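PDB 2ZWR: metallo-beta-lactamase superfamily protein from Thermus thermophilus, which probably acts as a metal-dependent hydrolase, holding two zinc ions side by side in the active site of a metallo-beta-lactamase fold. Local coordinates for residues Y84-D88 with K100-V105; P123-P127 with G158-L164. All coordinates share one frame; numbering follows the deposited sequence.

Contact 1 (Y84-D88 with K100-V105)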
ATOM      1  N   TYR A  84       6.347  -9.507   6.421  1.00 11.74           N
ATOM      2  CA  TYR A  84       6.230 -10.071   5.087  1.00 12.45           C
ATOM      3  C   TYR A  84       6.504 -11.569   5.119  1.00 13.13           C
ATOM      4  O   TYR A  84       5.756 -12.357   4.538  1.00 13.53           O
ATOM      5  CB  TYR A  84       7.193  -9.348   4.150  1.00 11.92           C
ATOM      6  CG  TYR A  84       7.174  -9.760   2.696  1.00 10.33           C
ATOM      7  CD1 TYR A  84       6.317  -9.143   1.782  1.00  9.56           C
ATOM      8  CD2 TYR A  84       8.049 -10.735   2.225  1.00  8.51           C
ATOM      9  CE1 TYR A  84       6.326  -9.504   0.430  1.00  8.01           C
ATOM     10  CE2 TYR A  84       8.065 -11.106   0.900  1.00  8.94           C
ATOM     11  CZ  TYR A  84       7.209 -10.482   0.000  1.00 10.10           C
ATOM     12  OH  TYR A  84       7.237 -10.873  -1.319  1.00 11.37           O
ATOM     13  N   GLU A  85       7.553 -11.951   5.836  1.00 13.85           N
ATOM     14  CA  GLU A  85       7.986 -13.341   5.906  1.00 14.61           C
ATOM     15  C   GLU A  85       6.983 -14.280   6.573  1.00 14.03           C
ATOM     16  O   GLU A  85       6.887 -15.441   6.191  1.00 14.47           O
ATOM     17  CB  GLU A  85       9.352 -13.423   6.591  1.00 15.32           C
ATOM     18  CG  GLU A  85      10.461 -12.816   5.732  1.00 19.06           C
ATOM     19  CD  GLU A  85      11.778 -12.677   6.457  1.00 24.16           C
ATOM     20  OE1 GLU A  85      11.773 -12.337   7.662  1.00 25.44           O
ATOM     21  OE2 GLU A  85      12.833 -12.896   5.806  1.00 28.61           O
ATOM     22  N   GLY A  86       6.247 -13.775   7.562  1.00 13.37           N
ATOM     23  CA  GLY A  86       5.252 -14.568   8.264  1.00 12.55           C
ATOM     24  C   GLY A  86       3.807 -14.258   7.921  1.00 11.93           C
ATOM     25  O   GLY A  86       2.916 -14.685   8.638  1.00 12.65           O
ATOM     26  N   ALA A  87       3.569 -13.551   6.814  1.00 10.94           N
ATOM     27  CA  ALA A  87       2.231 -13.061   6.477  1.00 10.52           C
ATOM     28  C   ALA A  87       1.204 -14.178   6.332  1.00 10.33           C
ATOM     29  O   ALA A  87       0.057 -14.013   6.716  1.00  9.82           O
ATOM     30  CB  ALA A  87       2.262 -12.202   5.216  1.00  9.86           C
ATOM     31  N   ASP A  88       1.622 -15.303   5.760  1.00 11.18           N
ATOM     32  CA  ASP A  88       0.728 -16.436   5.564  1.00 12.03           C
ATOM     33  C   ASP A  88       0.334 -17.058   6.907  1.00 12.13           C
ATOM     34  O   ASP A  88      -0.790 -17.511   7.065  1.00 12.18           O
ATOM     35  CB  ASP A  88       1.359 -17.478   4.631  1.00 12.64           C
ATOM     36  CG  ASP A  88       2.680 -18.032   5.166  1.00 14.39           C
ATOM     37  OD1 ASP A  88       3.497 -17.255   5.707  1.00 17.82           O
ATOM     38  OD2 ASP A  88       2.908 -19.248   5.046  1.00 16.96           O
ATOM     39  N   LYS A 100       2.487 -17.958   0.792  1.00 14.70           N
ATOM     40  CA  LYS A 100       3.614 -17.265   1.394  1.00 15.56           C
ATOM     41  C   LYS A 100       4.233 -16.313   0.376  1.00 15.09           C
ATOM     42  O   LYS A 100       4.569 -16.720  -0.739  1.00 15.06           O
ATOM     43  CB  LYS A 100       4.659 -18.272   1.887  1.00 15.83           C
ATOM     44  CG  LYS A 100       5.762 -17.655   2.751  1.00 17.32           C
ATOM     45  CD  LYS A 100       6.851 -18.669   3.076  1.00 17.74           C
ATOM     46  CE  LYS A 100       7.764 -18.145   4.171  1.00 21.37           C
ATOM     47  NZ  LYS A 100       8.521 -16.953   3.724  1.00 21.76           N
ATOM     48  N   PRO A 101       4.364 -15.029   0.751  1.00 15.05           N
ATOM     49  CA  PRO A 101       4.954 -14.035  -0.134  1.00 14.59           C
ATOM     50  C   PRO A 101       6.412 -14.397  -0.440  1.00 14.78           C
ATOM     51  O   PRO A 101       7.143 -14.773   0.474  1.00 14.69           O
ATOM     52  CB  PRO A 101       4.848 -12.743   0.680  1.00 14.23           C
ATOM     53  CG  PRO A 101       3.758 -13.012   1.675  1.00 14.84           C
ATOM     54  CD  PRO A 101       3.947 -14.437   2.034  1.00 14.50           C
ATOM     55  N   PRO A 102       6.822 -14.315  -1.723  1.00 14.74           N
ATOM     56  CA  PRO A 102       8.139 -14.776  -2.169  1.00 15.37           C
ATOM     57  C   PRO A 102       9.305 -13.836  -1.852  1.00 15.72           C
ATOM     58  O   PRO A 102       9.191 -12.613  -1.964  1.00 15.80           O
ATOM     59  CB  PRO A 102       7.968 -14.891  -3.694  1.00 15.07           C
ATOM     60  CG  PRO A 102       6.974 -13.863  -4.026  1.00 14.90           C
ATOM     61  CD  PRO A 102       6.023 -13.794  -2.846  1.00 15.10           C
ATOM     62  N   LEU A 103      10.426 -14.430  -1.482  1.00 16.55           N
ATOM     63  CA  LEU A 103      11.676 -13.697  -1.324  1.00 16.86           C
ATOM     64  C   LEU A 103      12.587 -13.949  -2.526  1.00 17.25           C
ATOM     65  O   LEU A 103      12.468 -14.991  -3.175  1.00 17.41           O
ATOM     66  CB  LEU A 103      12.358 -14.115  -0.025  1.00 16.99           C
ATOM     67  CG  LEU A 103      11.601 -13.657   1.226  1.00 17.45           C
ATOM     68  CD1 LEU A 103      11.877 -14.587   2.387  1.00 19.19           C
ATOM     69  CD2 LEU A 103      11.938 -12.210   1.577  1.00 17.26           C
ATOM     70  N   PRO A 104      13.511 -13.006  -2.823  1.00 17.33           N
ATOM     71  CA  PRO A 104      13.810 -11.784  -2.079  1.00 16.98           C
ATOM     72  C   PRO A 104      12.944 -10.585  -2.479  1.00 16.75           C
ATOM     73  O   PRO A 104      12.232 -10.630  -3.489  1.00 16.61           O
ATOM     74  CB  PRO A 104      15.270 -11.527  -2.455  1.00 17.19           C
ATOM     75  CG  PRO A 104      15.329 -11.954  -3.868  1.00 17.58           C
ATOM     76  CD  PRO A 104      14.392 -13.138  -3.996  1.00 17.51           C
ATOM     77  N   VAL A 105      13.002  -9.529  -1.670  1.00 16.12           N
ATOM     78  CA  VAL A 105      12.386  -8.257  -2.021  1.00 15.76           C
ATOM     79  C   VAL A 105      13.471  -7.213  -2.272  1.00 15.18           C
ATOM     80  O   VAL A 105      14.603  -7.380  -1.825  1.00 15.58           O
ATOM     81  CB  VAL A 105      11.380  -7.756  -0.938  1.00 15.39           C
ATOM     82  CG1 VAL A 105      10.340  -8.815  -0.652  1.00 16.30           C
ATOM     83  CG2 VAL A 105      12.095  -7.356   0.345  1.00 15.76           C
TER
HETATM   84  O   HOH W   1       7.657 -14.670   2.924  1.00 28.71           O

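Contact 2 (P123-P127 with G158-L164). With ZN (zinc ion), chain D; ZN (zinc ion), chain J.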
ATOM      1  N   PRO A 123       6.012   5.260   9.719  1.00 10.52           N
ATOM      2  CA  PRO A 123       5.709   4.085  10.519  1.00 10.20           C
ATOM      3  C   PRO A 123       4.597   4.388  11.533  1.00 10.07           C
ATOM      4  O   PRO A 123       4.191   5.536  11.693  1.00  9.80           O
ATOM      5  CB  PRO A 123       7.035   3.831  11.260  1.00  9.72           C
ATOM      6  CG  PRO A 123       7.571   5.202  11.495  1.00 10.05           C
ATOM      7  CD  PRO A 123       7.200   5.979  10.235  1.00 10.44           C
ATOM      8  N   GLY A 124       4.137   3.365  12.238  1.00 10.26           N
ATOM      9  CA  GLY A 124       3.102   3.552  13.232  1.00 10.40           C
ATOM     10  C   GLY A 124       2.042   2.481  13.128  1.00 10.80           C
ATOM     11  O   GLY A 124       1.711   1.838  14.122  1.00 11.01           O
ATOM     12  N   HIS A 125       1.484   2.308  11.929  1.00 10.55           N
ATOM     13  CA  HIS A 125       0.558   1.198  11.658  1.00 10.44           C
ATOM     14  C   HIS A 125       1.389  -0.095  11.523  1.00 10.68           C
ATOM     15  O   HIS A 125       0.962  -1.176  11.951  1.00 10.70           O
ATOM     16  CB  HIS A 125      -0.276   1.497  10.407  1.00 10.51           C
ATOM     17  CG  HIS A 125      -1.214   0.400  10.008  1.00 10.91           C
ATOM     18  ND1 HIS A 125      -2.423   0.189  10.631  1.00 11.98           N
ATOM     19  CD2 HIS A 125      -1.130  -0.531   9.030  1.00 12.00           C
ATOM     20  CE1 HIS A 125      -3.039  -0.835  10.066  1.00 13.32           C
ATOM     21  NE2 HIS A 125      -2.278  -1.289   9.089  1.00 12.42           N
ATOM     22  N   SER A 126       2.583   0.041  10.939  1.00 10.20           N
ATOM     23  CA  SER A 126       3.593  -1.020  10.921  1.00  9.92           C
ATOM     24  C   SER A 126       4.975  -0.348  10.818  1.00  9.68           C
ATOM     25  O   SER A 126       5.059   0.796  10.395  1.00  9.72           O
ATOM     26  CB  SER A 126       3.352  -2.007   9.764  1.00  9.35           C
ATOM     27  OG  SER A 126       3.659  -1.413   8.518  1.00  9.29           O
ATOM     28  N   PRO A 127       6.055  -1.044  11.234  1.00  9.60           N
ATOM     29  CA  PRO A 127       7.393  -0.408  11.316  1.00  9.61           C
ATOM     30  C   PRO A 127       7.978   0.058   9.979  1.00  9.47           C
ATOM     31  O   PRO A 127       8.743   1.038   9.949  1.00  9.67           O
ATOM     32  CB  PRO A 127       8.290  -1.504  11.923  1.00  9.46           C
ATOM     33  CG  PRO A 127       7.398  -2.617  12.326  1.00  9.81           C
ATOM     34  CD  PRO A 127       6.061  -2.449  11.684  1.00  9.46           C
ATOM     35  N   GLY A 158       3.285  -4.996  14.974  1.00 24.62           N
ATOM     36  CA  GLY A 158       4.247  -3.962  14.615  1.00 23.48           C
ATOM     37  C   GLY A 158       3.795  -2.544  14.929  1.00 22.77           C
ATOM     38  O   GLY A 158       4.572  -1.610  14.771  1.00 22.92           O
ATOM     39  N   ALA A 159       2.550  -2.387  15.383  1.00 22.00           N
ATOM     40  CA  ALA A 159       1.957  -1.072  15.660  1.00 21.47           C
ATOM     41  C   ALA A 159       2.704  -0.230  16.693  1.00 21.14           C
ATOM     42  O   ALA A 159       3.284  -0.751  17.648  1.00 20.72           O
ATOM     43  CB  ALA A 159       0.506  -1.220  16.071  1.00 21.19           C
ATOM     44  N   ASP A 160       2.661   1.081  16.489  1.00 20.85           N
ATOM     45  CA  ASP A 160       3.322   2.037  17.359  1.00 21.14           C
ATOM     46  C   ASP A 160       2.506   3.330  17.334  1.00 20.75           C
ATOM     47  O   ASP A 160       2.699   4.174  16.467  1.00 20.09           O
ATOM     48  CB  ASP A 160       4.752   2.266  16.867  1.00 21.80           C
ATOM     49  CG  ASP A 160       5.590   3.092  17.826  1.00 23.77           C
ATOM     50  OD1 ASP A 160       5.034   3.884  18.634  1.00 25.55           O
ATOM     51  OD2 ASP A 160       6.830   2.948  17.741  1.00 25.70           O
ATOM     52  N   PRO A 161       1.580   3.481  18.298  1.00 20.91           N
ATOM     53  CA  PRO A 161       0.620   4.583  18.314  1.00 20.61           C
ATOM     54  C   PRO A 161       1.255   5.964  18.209  1.00 20.37           C
ATOM     55  O   PRO A 161       0.726   6.823  17.509  1.00 20.44           O
ATOM     56  CB  PRO A 161      -0.090   4.407  19.660  1.00 20.86           C
ATOM     57  CG  PRO A 161       0.031   2.930  19.946  1.00 21.12           C
ATOM     58  CD  PRO A 161       1.396   2.575  19.452  1.00 20.97           C
ATOM     59  N   LYS A 162       2.381   6.168  18.889  1.00 20.28           N
ATOM     60  CA  LYS A 162       3.065   7.462  18.899  1.00 19.91           C
ATOM     61  C   LYS A 162       3.757   7.736  17.568  1.00 19.02           C
ATOM     62  O   LYS A 162       3.771   8.876  17.092  1.00 18.93           O
ATOM     63  CB  LYS A 162       4.064   7.540  20.057  1.00 20.19           C
ATOM     64  CG  LYS A 162       4.578   8.947  20.343  1.00 22.56           C
ATOM     65  N   ALA A 163       4.334   6.695  16.975  1.00 18.28           N
ATOM     66  CA  ALA A 163       4.869   6.799  15.618  1.00 17.86           C
ATOM     67  C   ALA A 163       3.741   7.165  14.644  1.00 17.57           C
ATOM     68  O   ALA A 163       3.931   8.013  13.777  1.00 17.18           O
ATOM     69  CB  ALA A 163       5.574   5.501  15.195  1.00 17.08           C
ATOM     70  N   LEU A 164       2.563   6.556  14.821  1.00 17.69           N
ATOM     71  CA  LEU A 164       1.435   6.790  13.915  1.00 18.12           C
ATOM     72  C   LEU A 164       1.025   8.255  13.868  1.00 18.27           C
ATOM     73  O   LEU A 164       0.857   8.825  12.791  1.00 18.13           O
ATOM     74  CB  LEU A 164       0.234   5.890  14.251  1.00 17.86           C
ATOM     75  CG  LEU A 164      -1.041   5.993  13.392  1.00 17.63           C
ATOM     76  CD1 LEU A 164      -0.837   5.519  11.963  1.00 18.12           C
ATOM     77  CD2 LEU A 164      -2.136   5.170  14.008  1.00 18.90           C
TER
HETATM   78 ZN    ZN D 209      -2.276  -2.786   7.600  1.00 11.09          ZN
HETATM   79 ZN    ZN J 215       8.712   3.582  18.475  1.00 65.47          ZN
HETATM   80  O   HOH W   2       5.001   1.020  13.638  1.00 11.28           O
HETATM   81  O   HOH W   3      -3.868  -3.926   6.914  1.00 14.02           O

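Contact 1 (Y84-D88 with K100-V105)
The phenol ring of Tyr84 lies between Pro101 and Val105, which cover its two opposite faces. Pro101 CB sits 3.6 Å from the ring centroid, displaced toward the rim and nearest to CZ, while Val105 CG1 makes the second CH-pi contact from the other face, 4.0 Å from the centroid. With CG anti to the backbone N (chi1 -178°), the ring runs out from the helix so that its hydroxyl reaches the proline-rich chain. There Tyr84 OH donates a hydrogen bond of 2.7 Å to Pro102 O, which lies at the ring edge; the hydroxyl is tilted 29° from the carbonyl plane. Aliphatic groups over both faces and the hydroxyl bond together restrict the rotation of the ring. Leu103 CD2 closes in obliquely on CE2. In the metallo-beta-lactamase fold of this chain, the contact ties the junction of helices 81-85 and 87-93 to the extended segment that leads into edge strand 106-107; Val63 of helix 63-70 and Val74 and Leu76 of strand 74-76 also pack on Tyr84. Further along, Ala87 CB touches Pro101 CG at 3.9 Å, and Asp88 lays its carboxylate against the aliphatic CB and CG of Lys100. The Lys100 chain bends only at its last torsion (chi4 -65°), which brings NZ to Glu85 O for a weak hydrogen bond of 3.3 Å. Water 1, accepting from Lys100 NZ at 2.6 Å, lies between the two backbones near Pro101 O and Tyr84 O. Leu103 CD1 lies beside CG and OE2 of Glu85, the two side chains crossing at about a right angle.

Contact 2 (P123-P127 with G158-L164)
Gly124 O accepts a hydrogen bond of 2.7 Å from Asp160 N, nearly straight at 162°, with the donor only 15° out of the carbonyl plane. Beside it Ala159 CA approaches the same oxygen at 3.3 Å, and Gly124 CA in turn makes a CA-H...O contact with Asp160 O, so the two backbones touch directly. Leu164 N comes within 3.4 Å of Gly124 CA, and the CA atoms of Gly124 and Leu164 are 3.7 Å apart, an approach open to the bare backbone of glycine. Ala163 CB packs on Gly124 CA, while Leu164 CD1 lies near His125 N. At the other end, the Pro127 ring rests against Gly158, and water 2 bridges Gly158 O and Gly124 N, its bond to the nitrogen being weak. This is the metal-binding loop between strands 117-121 and 130-134 of the metallo-beta-lactamase fold, set against the start of helix 161-171. The CB of His125 points away from 158-164, and with CG anti to the backbone N (chi1 178°) NE2 binds a zinc ion at 2.1 Å; His54, His56, Asp144 and water 3 complete that site. Arg153 O accepts from ND1, fixing the imidazole from its far side, and Asp80 holds the Ser126 hydroxyl. On the helix side, Asp160 is the N-cap: OD1 takes a weak capping bond of 3.3 Å from Ala163 N, while OD2 binds another zinc ion at 2.1 Å. Leu164 N, hydrogen-bonded to Asp160 O, closes the first turn, and Ser167 OG is hydrogen-bonded to Pro123 O.

Contacts 1 and 2 lie in series along the chain, share no helix or strand, and are separated by about 9 Å at their nearest atoms. Both are partly buried: three of nine touching residues are buried in contact 1, four of eleven in contact 2. In contact 1 the interior is a side-chain matter, an aromatic ring among aliphatic groups, with the more exposed Lys100 and the partly exposed Glu85 and Asp88 at its margin. Contact 2 relies on backbone-to-backbone fit around glycine. It also supplies a ligand, His125, to one of the two active-site zinc ions, whereas contact 1 holds none of the active-site ligands, although Glu85 has been seen to bind a zinc ion elsewhere; Ala87 is about 7 Å from His56 between side chains.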